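Long-range contact in pyroglutamyl-peptidase I (Fervidobacterium islandicum, PDB 6LTQ), which probably removes the amino-terminal pyroglutamyl residue from peptides and comes from a thermophilic, keratin-degrading bacterium: residues 178-190 / 196-208. Sequence-based numbering, arbitrary orientation.
Sequences FVHLPFLPEQVAT and EKLPSMTLELQTK
Q206 sets its CG trans to the carbonyl carbon (chi1 -62°) and then runs extended, which carries its amide to P182 and L181. V188 points toward 196-208, and with CG1 trans to the backbone N (chi1 173°) that methyl meets E196 O and L198 O. The two segments form a strand-to-helix connection of the alpha/beta pyroglutamyl peptidase fold: the chain leaves strand 175-181, passes through the short helix 185-189 and returns extended into helix 203-215.

Q206 NE2 gives two bonds: to P182 O at 3.0 Å, from above that carbonyl plane, and to M201 O within its own segment. An alanine here would probably leave both carbonyls without this donor. M201 N binds F183 O, nearly in line with the C=O bond. A water joins F183 N to P199 O. L198 CD1 reaches the edge of the F183 ring at CE2, 3.9 Å away.

V188 CG2 packs on L198 CB, and L184 CD2 on L203 CB. H180 bonds to E93 and to the oxidised cysteine at position 156, consistent with the Cys-His-Glu catalytic triad of this family. Near the turn between the segments, E196 forms a salt bridge with K139 of the second subunit. Q206 OE1 is buried with no polar partner, 3.2 Å from L181 CB.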
ATOM      1  N   PHE D 178      -1.073 -11.707  21.416  1.00 14.14           N
ATOM      2  CA  PHE D 178      -1.756 -10.466  21.070  1.00 15.94           C
ATOM      3  C   PHE D 178      -2.317 -10.587  19.658  1.00 16.86           C
ATOM      4  O   PHE D 178      -1.614 -11.027  18.743  1.00 14.13           O
ATOM      5  CB  PHE D 178      -0.836  -9.246  21.171  1.00 15.66           C
ATOM      6  CG  PHE D 178      -1.595  -7.963  21.214  1.00 18.99           C
ATOM      7  CD1 PHE D 178      -2.184  -7.442  20.059  1.00 13.84           C
ATOM      8  CD2 PHE D 178      -1.801  -7.308  22.415  1.00 19.82           C
ATOM      9  CE1 PHE D 178      -2.945  -6.286  20.105  1.00 17.33           C
ATOM     10  CE2 PHE D 178      -2.555  -6.151  22.463  1.00 15.55           C
ATOM     11  CZ  PHE D 178      -3.131  -5.642  21.314  1.00 17.36           C
ATOM     12  N   VAL D 179      -3.579 -10.209  19.484  1.00 11.61           N
ATOM     13  CA  VAL D 179      -4.263 -10.278  18.187  1.00 14.74           C
ATOM     14  C   VAL D 179      -4.678  -8.858  17.825  1.00 16.68           C
ATOM     15  O   VAL D 179      -5.472  -8.235  18.543  1.00 15.27           O
ATOM     16  CB  VAL D 179      -5.469 -11.227  18.211  1.00 18.55           C
ATOM     17  CG1 VAL D 179      -6.106 -11.297  16.816  1.00 13.39           C
ATOM     18  CG2 VAL D 179      -5.042 -12.626  18.652  1.00 13.14           C
ATOM     19  N   HIS D 180      -4.036  -8.292  16.805  1.00 12.48           N
ATOM     20  CA  HIS D 180      -4.473  -7.037  16.228  1.00 12.19           C
ATOM     21  C   HIS D 180      -5.614  -7.250  15.245  1.00 14.18           C
ATOM     22  O   HIS D 180      -5.658  -8.242  14.513  1.00 15.41           O
ATOM     23  CB  HIS D 180      -3.313  -6.318  15.547  1.00 14.61           C
ATOM     24  CG  HIS D 180      -2.648  -5.299  16.422  1.00 18.55           C
ATOM     25  ND1 HIS D 180      -1.281  -5.219  16.568  1.00 21.72           N
ATOM     26  CD2 HIS D 180      -3.168  -4.338  17.229  1.00 19.15           C
ATOM     27  CE1 HIS D 180      -0.981  -4.230  17.394  1.00 20.44           C
ATOM     28  NE2 HIS D 180      -2.108  -3.686  17.820  1.00 22.76           N
ATOM     29  N   LEU D 181      -6.509  -6.261  15.192  1.00 16.61           N
ATOM     30  CA  LEU D 181      -7.771  -6.355  14.484  1.00 12.84           C
ATOM     31  C   LEU D 181      -7.942  -5.202  13.498  1.00 11.96           C
ATOM     32  O   LEU D 181      -7.566  -4.054  13.798  1.00 12.72           O
ATOM     33  CB  LEU D 181      -8.959  -6.328  15.471  1.00 11.76           C
ATOM     34  CG  LEU D 181      -8.925  -7.390  16.560  1.00 17.41           C
ATOM     35  CD1 LEU D 181      -9.921  -6.981  17.683  1.00 17.76           C
ATOM     36  CD2 LEU D 181      -9.262  -8.756  15.972  1.00 15.30           C
ATOM     37  N   PRO D 182      -8.539  -5.483  12.338  1.00 15.30           N
ATOM     38  CA  PRO D 182      -8.871  -4.408  11.394  1.00 12.58           C
ATOM     39  C   PRO D 182      -9.862  -3.424  11.995  1.00 15.89           C
ATOM     40  O   PRO D 182     -10.570  -3.727  12.954  1.00 12.88           O
ATOM     41  CB  PRO D 182      -9.516  -5.153  10.206  1.00 12.29           C
ATOM     42  CG  PRO D 182      -8.977  -6.574  10.286  1.00 14.80           C
ATOM     43  CD  PRO D 182      -8.826  -6.829  11.795  1.00 14.58           C
ATOM     44  N   PHE D 183      -9.913  -2.233  11.400  1.00 13.99           N
ATOM     45  CA  PHE D 183     -11.063  -1.354  11.599  1.00 13.59           C
ATOM     46  C   PHE D 183     -12.362  -2.105  11.320  1.00 16.04           C
ATOM     47  O   PHE D 183     -12.427  -2.970  10.439  1.00 12.39           O
ATOM     48  CB  PHE D 183     -10.996  -0.170  10.645  1.00 13.41           C
ATOM     49  CG  PHE D 183     -10.194   0.987  11.138  1.00 15.61           C
ATOM     50  CD1 PHE D 183     -10.271   1.408  12.459  1.00 16.15           C
ATOM     51  CD2 PHE D 183      -9.407   1.691  10.262  1.00 14.66           C
ATOM     52  CE1 PHE D 183      -9.562   2.513  12.886  1.00 17.47           C
ATOM     53  CE2 PHE D 183      -8.679   2.803  10.690  1.00 21.88           C
ATOM     54  CZ  PHE D 183      -8.764   3.208  12.002  1.00 18.89           C
ATOM     55  N   LEU D 184     -13.413  -1.765  12.070  1.00 12.93           N
ATOM     56  CA  LEU D 184     -14.756  -2.129  11.656  1.00 14.51           C
ATOM     57  C   LEU D 184     -15.163  -1.293  10.443  1.00 10.08           C
ATOM     58  O   LEU D 184     -14.700  -0.160  10.277  1.00 14.44           O
ATOM     59  CB  LEU D 184     -15.771  -1.899  12.790  1.00 13.06           C
ATOM     60  CG  LEU D 184     -15.561  -2.726  14.065  1.00 15.30           C
ATOM     61  CD1 LEU D 184     -16.514  -2.231  15.166  1.00 17.75           C
ATOM     62  CD2 LEU D 184     -15.756  -4.222  13.832  1.00 13.68           C
ATOM     63  N   PRO D 185     -16.038  -1.822   9.589  1.00 12.56           N
ATOM     64  CA  PRO D 185     -16.488  -1.027   8.432  1.00 15.71           C
ATOM     65  C   PRO D 185     -17.051   0.334   8.829  1.00 17.29           C
ATOM     66  O   PRO D 185     -16.778   1.336   8.148  1.00 14.95           O
ATOM     67  CB  PRO D 185     -17.542  -1.926   7.781  1.00 13.24           C
ATOM     68  CG  PRO D 185     -17.157  -3.318   8.203  1.00 14.54           C
ATOM     69  CD  PRO D 185     -16.609  -3.177   9.607  1.00  8.45           C
ATOM     70  N   GLU D 186     -17.766   0.422   9.956  1.00 16.34           N
ATOM     71  CA  GLU D 186     -18.306   1.725  10.354  1.00 20.18           C
ATOM     72  C   GLU D 186     -17.208   2.746  10.651  1.00 20.40           C
ATOM     73  O   GLU D 186     -17.422   3.956  10.479  1.00 21.03           O
ATOM     74  CB  GLU D 186     -19.219   1.561  11.563  1.00 20.01           C
ATOM     75  CG  GLU D 186     -18.496   1.068  12.786  1.00 16.56           C
ATOM     76  CD  GLU D 186     -19.444   0.495  13.807  1.00 34.48           C
ATOM     77  OE1 GLU D 186     -19.798   1.231  14.758  1.00 31.40           O
ATOM     78  OE2 GLU D 186     -19.840  -0.682  13.649  1.00 33.00           O
ATOM     79  N   GLN D 187     -16.023   2.290  11.079  1.00 15.26           N
ATOM     80  CA  GLN D 187     -14.918   3.213  11.338  1.00 17.98           C
ATOM     81  C   GLN D 187     -14.295   3.732  10.049  1.00 18.99           C
ATOM     82  O   GLN D 187     -13.722   4.827  10.039  1.00 21.31           O
ATOM     83  CB  GLN D 187     -13.824   2.544  12.181  1.00 16.14           C
ATOM     84  CG  GLN D 187     -14.307   2.088  13.563  1.00 15.81           C
ATOM     85  CD  GLN D 187     -13.235   1.363  14.358  1.00 20.22           C
ATOM     86  OE1 GLN D 187     -13.029   0.161  14.182  1.00 17.76           O
ATOM     87  NE2 GLN D 187     -12.546   2.097  15.248  1.00 17.76           N
ATOM     88  N   VAL D 188     -14.340   2.944   8.973  1.00 15.42           N
ATOM     89  CA  VAL D 188     -13.805   3.443   7.707  1.00 17.41           C
ATOM     90  C   VAL D 188     -14.842   4.302   7.009  1.00 16.65           C
ATOM     91  O   VAL D 188     -14.495   5.262   6.309  1.00 20.03           O
ATOM     92  CB  VAL D 188     -13.336   2.281   6.814  1.00 15.46           C
ATOM     93  CG1 VAL D 188     -12.932   2.771   5.396  1.00 12.89           C
ATOM     94  CG2 VAL D 188     -12.155   1.551   7.481  1.00 14.75           C
ATOM     95  N   ALA D 189     -16.121   3.991   7.202  1.00 17.50           N
ATOM     96  CA  ALA D 189     -17.172   4.728   6.506  1.00 18.82           C
ATOM     97  C   ALA D 189     -17.174   6.222   6.845  1.00 24.81           C
ATOM     98  O   ALA D 189     -17.670   7.023   6.044  1.00 23.07           O
ATOM     99  CB  ALA D 189     -18.520   4.086   6.814  1.00 19.26           C
ATOM    100  N   THR D 190     -16.614   6.615   7.991  1.00 24.14           N
ATOM    101  CA  THR D 190     -16.548   8.017   8.417  1.00 35.00           C
ATOM    102  C   THR D 190     -15.289   8.756   7.965  1.00 32.40           C
ATOM    103  O   THR D 190     -15.150   9.948   8.261  1.00 26.78           O
ATOM    104  CB  THR D 190     -16.669   8.109   9.939  1.00 29.51           C
ATOM    105  OG1 THR D 190     -15.536   7.480  10.548  1.00 35.49           O
ATOM    106  CG2 THR D 190     -17.931   7.409  10.402  1.00 26.81           C
ATOM    107  N   GLU D 196     -10.835   6.992   3.192  1.00 22.70           N
ATOM    108  CA  GLU D 196     -12.073   6.277   2.894  1.00 21.29           C
ATOM    109  C   GLU D 196     -11.812   4.918   2.257  1.00 16.61           C
ATOM    110  O   GLU D 196     -12.738   4.093   2.177  1.00 16.12           O
ATOM    111  CB  GLU D 196     -12.956   7.137   1.965  1.00 19.39           C
ATOM    112  CG  GLU D 196     -12.427   7.246   0.529  1.00 20.41           C
ATOM    113  CD  GLU D 196     -13.181   8.269  -0.328  1.00 22.01           C
ATOM    114  OE1 GLU D 196     -12.622   8.713  -1.362  1.00 22.74           O
ATOM    115  OE2 GLU D 196     -14.327   8.615   0.015  1.00 25.24           O
ATOM    116  N   LYS D 197     -10.575   4.669   1.810  1.00 16.85           N
ATOM    117  CA  LYS D 197     -10.185   3.444   1.125  1.00 15.29           C
ATOM    118  C   LYS D 197      -9.474   2.446   2.033  1.00 18.42           C
ATOM    119  O   LYS D 197      -8.912   1.472   1.535  1.00 15.39           O
ATOM    120  CB  LYS D 197      -9.285   3.774  -0.067  1.00 14.54           C
ATOM    121  CG  LYS D 197      -9.920   4.713  -1.068  1.00 22.08           C
ATOM    122  CD  LYS D 197      -8.992   4.979  -2.237  1.00 25.02           C
ATOM    123  CE  LYS D 197      -9.769   5.450  -3.455  1.00 40.39           C
ATOM    124  NZ  LYS D 197      -8.874   5.646  -4.634  1.00 70.36           N
ATOM    125  N   LEU D 198      -9.492   2.657   3.346  1.00 18.14           N
ATOM    126  CA  LEU D 198      -8.816   1.739   4.254  1.00 18.60           C
ATOM    127  C   LEU D 198      -9.523   0.384   4.312  1.00 11.98           C
ATOM    128  O   LEU D 198     -10.733   0.291   4.079  1.00 14.65           O
ATOM    129  CB  LEU D 198      -8.748   2.341   5.651  1.00 16.09           C
ATOM    130  CG  LEU D 198      -7.726   3.476   5.796  1.00 21.58           C
ATOM    131  CD1 LEU D 198      -7.871   4.148   7.156  1.00 24.27           C
ATOM    132  CD2 LEU D 198      -6.291   3.000   5.540  1.00 26.03           C
ATOM    133  N   PRO D 199      -8.793  -0.687   4.641  1.00 11.68           N
ATOM    134  CA  PRO D 199      -9.422  -2.002   4.817  1.00 10.15           C
ATOM    135  C   PRO D 199     -10.235  -2.086   6.103  1.00  9.82           C
ATOM    136  O   PRO D 199      -9.990  -1.367   7.067  1.00 12.94           O
ATOM    137  CB  PRO D 199      -8.236  -2.983   4.876  1.00 14.08           C
ATOM    138  CG  PRO D 199      -7.014  -2.212   4.496  1.00 21.13           C
ATOM    139  CD  PRO D 199      -7.321  -0.743   4.755  1.00 17.00           C
ATOM    140  N   SER D 200     -11.176  -3.034   6.124  1.00  8.76           N
ATOM    141  CA  SER D 200     -12.003  -3.255   7.304  1.00 13.74           C
ATOM    142  C   SER D 200     -12.415  -4.720   7.358  1.00 12.27           C
ATOM    143  O   SER D 200     -12.200  -5.478   6.416  1.00 12.08           O
ATOM    144  CB  SER D 200     -13.226  -2.329   7.284  1.00 10.41           C
ATOM    145  OG  SER D 200     -14.072  -2.680   6.202  1.00 12.64           O
ATOM    146  N   MET D 201     -13.012  -5.123   8.483  1.00  9.61           N
ATOM    147  CA  MET D 201     -13.568  -6.466   8.596  1.00 10.64           C
ATOM    148  C   MET D 201     -14.772  -6.386   9.526  1.00 12.46           C
ATOM    149  O   MET D 201     -14.690  -5.740  10.574  1.00 12.81           O
ATOM    150  CB  MET D 201     -12.525  -7.467   9.121  1.00 11.10           C
ATOM    151  CG  MET D 201     -13.010  -8.939   9.178  1.00  9.97           C
ATOM    152  SD  MET D 201     -11.723 -10.017   9.856  1.00 14.99           S
ATOM    153  CE  MET D 201     -10.667 -10.263   8.413  1.00 13.91           C
ATOM    154  N   THR D 202     -15.891  -6.990   9.122  1.00 13.79           N
ATOM    155  CA  THR D 202     -17.108  -6.869   9.928  1.00 18.24           C
ATOM    156  C   THR D 202     -16.889  -7.401  11.339  1.00 19.16           C
ATOM    157  O   THR D 202     -16.057  -8.283  11.578  1.00 12.06           O
ATOM    158  CB  THR D 202     -18.288  -7.619   9.287  1.00 14.97           C
ATOM    159  OG1 THR D 202     -18.032  -9.028   9.286  1.00 14.23           O
ATOM    160  CG2 THR D 202     -18.539  -7.139   7.856  1.00 14.21           C
ATOM    161  N   LEU D 203     -17.667  -6.850  12.281  1.00 16.01           N
ATOM    162  CA  LEU D 203     -17.628  -7.345  13.656  1.00 16.64           C
ATOM    163  C   LEU D 203     -17.946  -8.830  13.704  1.00 14.46           C
ATOM    164  O   LEU D 203     -17.322  -9.593  14.464  1.00 18.29           O
ATOM    165  CB  LEU D 203     -18.623  -6.563  14.523  1.00 16.53           C
ATOM    166  CG  LEU D 203     -18.677  -7.006  15.995  1.00 20.65           C
ATOM    167  CD1 LEU D 203     -17.341  -6.723  16.720  1.00 18.17           C
ATOM    168  CD2 LEU D 203     -19.839  -6.310  16.696  1.00 29.40           C
ATOM    169  N   GLU D 204     -18.893  -9.277  12.873  1.00 15.33           N
ATOM    170  CA  GLU D 204     -19.267 -10.685  12.888  1.00 17.58           C
ATOM    171  C   GLU D 204     -18.080 -11.586  12.548  1.00 19.89           C
ATOM    172  O   GLU D 204     -17.815 -12.579  13.241  1.00 15.32           O
ATOM    173  CB  GLU D 204     -20.445 -10.922  11.934  1.00 23.62           C
ATOM    174  CG  GLU D 204     -21.640  -9.955  12.157  1.00 37.29           C
ATOM    175  CD  GLU D 204     -21.516  -8.624  11.393  1.00 51.68           C
ATOM    176  OE1 GLU D 204     -21.805  -8.598  10.171  1.00 58.36           O
ATOM    177  OE2 GLU D 204     -21.166  -7.591  12.004  1.00 32.08           O
ATOM    178  N   LEU D 205     -17.322 -11.228  11.513  1.00 13.96           N
ATOM    179  CA  LEU D 205     -16.186 -12.065  11.123  1.00 18.85           C
ATOM    180  C   LEU D 205     -15.044 -11.964  12.133  1.00 13.67           C
ATOM    181  O   LEU D 205     -14.415 -12.979  12.466  1.00 15.52           O
ATOM    182  CB  LEU D 205     -15.710 -11.688   9.713  1.00 14.62           C
ATOM    183  CG  LEU D 205     -14.646 -12.621   9.115  1.00 20.16           C
ATOM    184  CD1 LEU D 205     -15.125 -14.082   9.053  1.00 17.58           C
ATOM    185  CD2 LEU D 205     -14.193 -12.120   7.725  1.00 21.42           C
ATOM    186  N   GLN D 206     -14.769 -10.761  12.651  1.00 13.01           N
ATOM    187  CA  GLN D 206     -13.734 -10.633  13.681  1.00 12.70           C
ATOM    188  C   GLN D 206     -14.099 -11.438  14.927  1.00 20.01           C
ATOM    189  O   GLN D 206     -13.241 -12.084  15.541  1.00 15.68           O
ATOM    190  CB  GLN D 206     -13.528  -9.169  14.073  1.00 15.39           C
ATOM    191  CG  GLN D 206     -13.053  -8.262  12.964  1.00 15.35           C
ATOM    192  CD  GLN D 206     -12.488  -6.987  13.512  1.00 17.02           C
ATOM    193  OE1 GLN D 206     -11.943  -6.962  14.622  1.00 20.02           O
ATOM    194  NE2 GLN D 206     -12.616  -5.910  12.753  1.00 12.61           N
ATOM    195  N   THR D 207     -15.371 -11.391  15.326  1.00 20.20           N
ATOM    196  CA  THR D 207     -15.809 -12.166  16.483  1.00 17.72           C
ATOM    197  C   THR D 207     -15.664 -13.656  16.220  1.00 17.63           C
ATOM    198  O   THR D 207     -15.199 -14.411  17.087  1.00 19.07           O
ATOM    199  CB  THR D 207     -17.250 -11.797  16.832  1.00 18.16           C
ATOM    200  OG1 THR D 207     -17.314 -10.393  17.115  1.00 20.70           O
ATOM    201  CG2 THR D 207     -17.722 -12.567  18.054  1.00 16.45           C
ATOM    202  N   LYS D 208     -16.027 -14.096  15.018  1.00 18.86           N
ATOM    203  CA  LYS D 208     -15.840 -15.496  14.674  1.00 21.23           C
ATOM    204  C   LYS D 208     -14.366 -15.890  14.772  1.00 20.29           C
ATOM    205  O   LYS D 208     -14.035 -16.983  15.261  1.00 15.76           O
ATOM    206  CB  LYS D 208     -16.400 -15.770  13.274  1.00 19.48           C
ATOM    207  CG  LYS D 208     -16.158 -17.190  12.789  1.00 19.33           C
ATOM    208  CD  LYS D 208     -16.802 -17.461  11.421  1.00 23.38           C
ATOM    209  CE  LYS D 208     -16.509 -18.877  10.931  1.00 34.28           C
ATOM    210  NZ  LYS D 208     -17.151 -19.193   9.614  1.00 30.01           N
TER
HETATM  211  O   HOH W   1      -8.187  -1.741   9.114  1.00 12.65           O
HETATM  212  O   HOH W   2     -15.331   4.859   3.073  1.00 15.57           O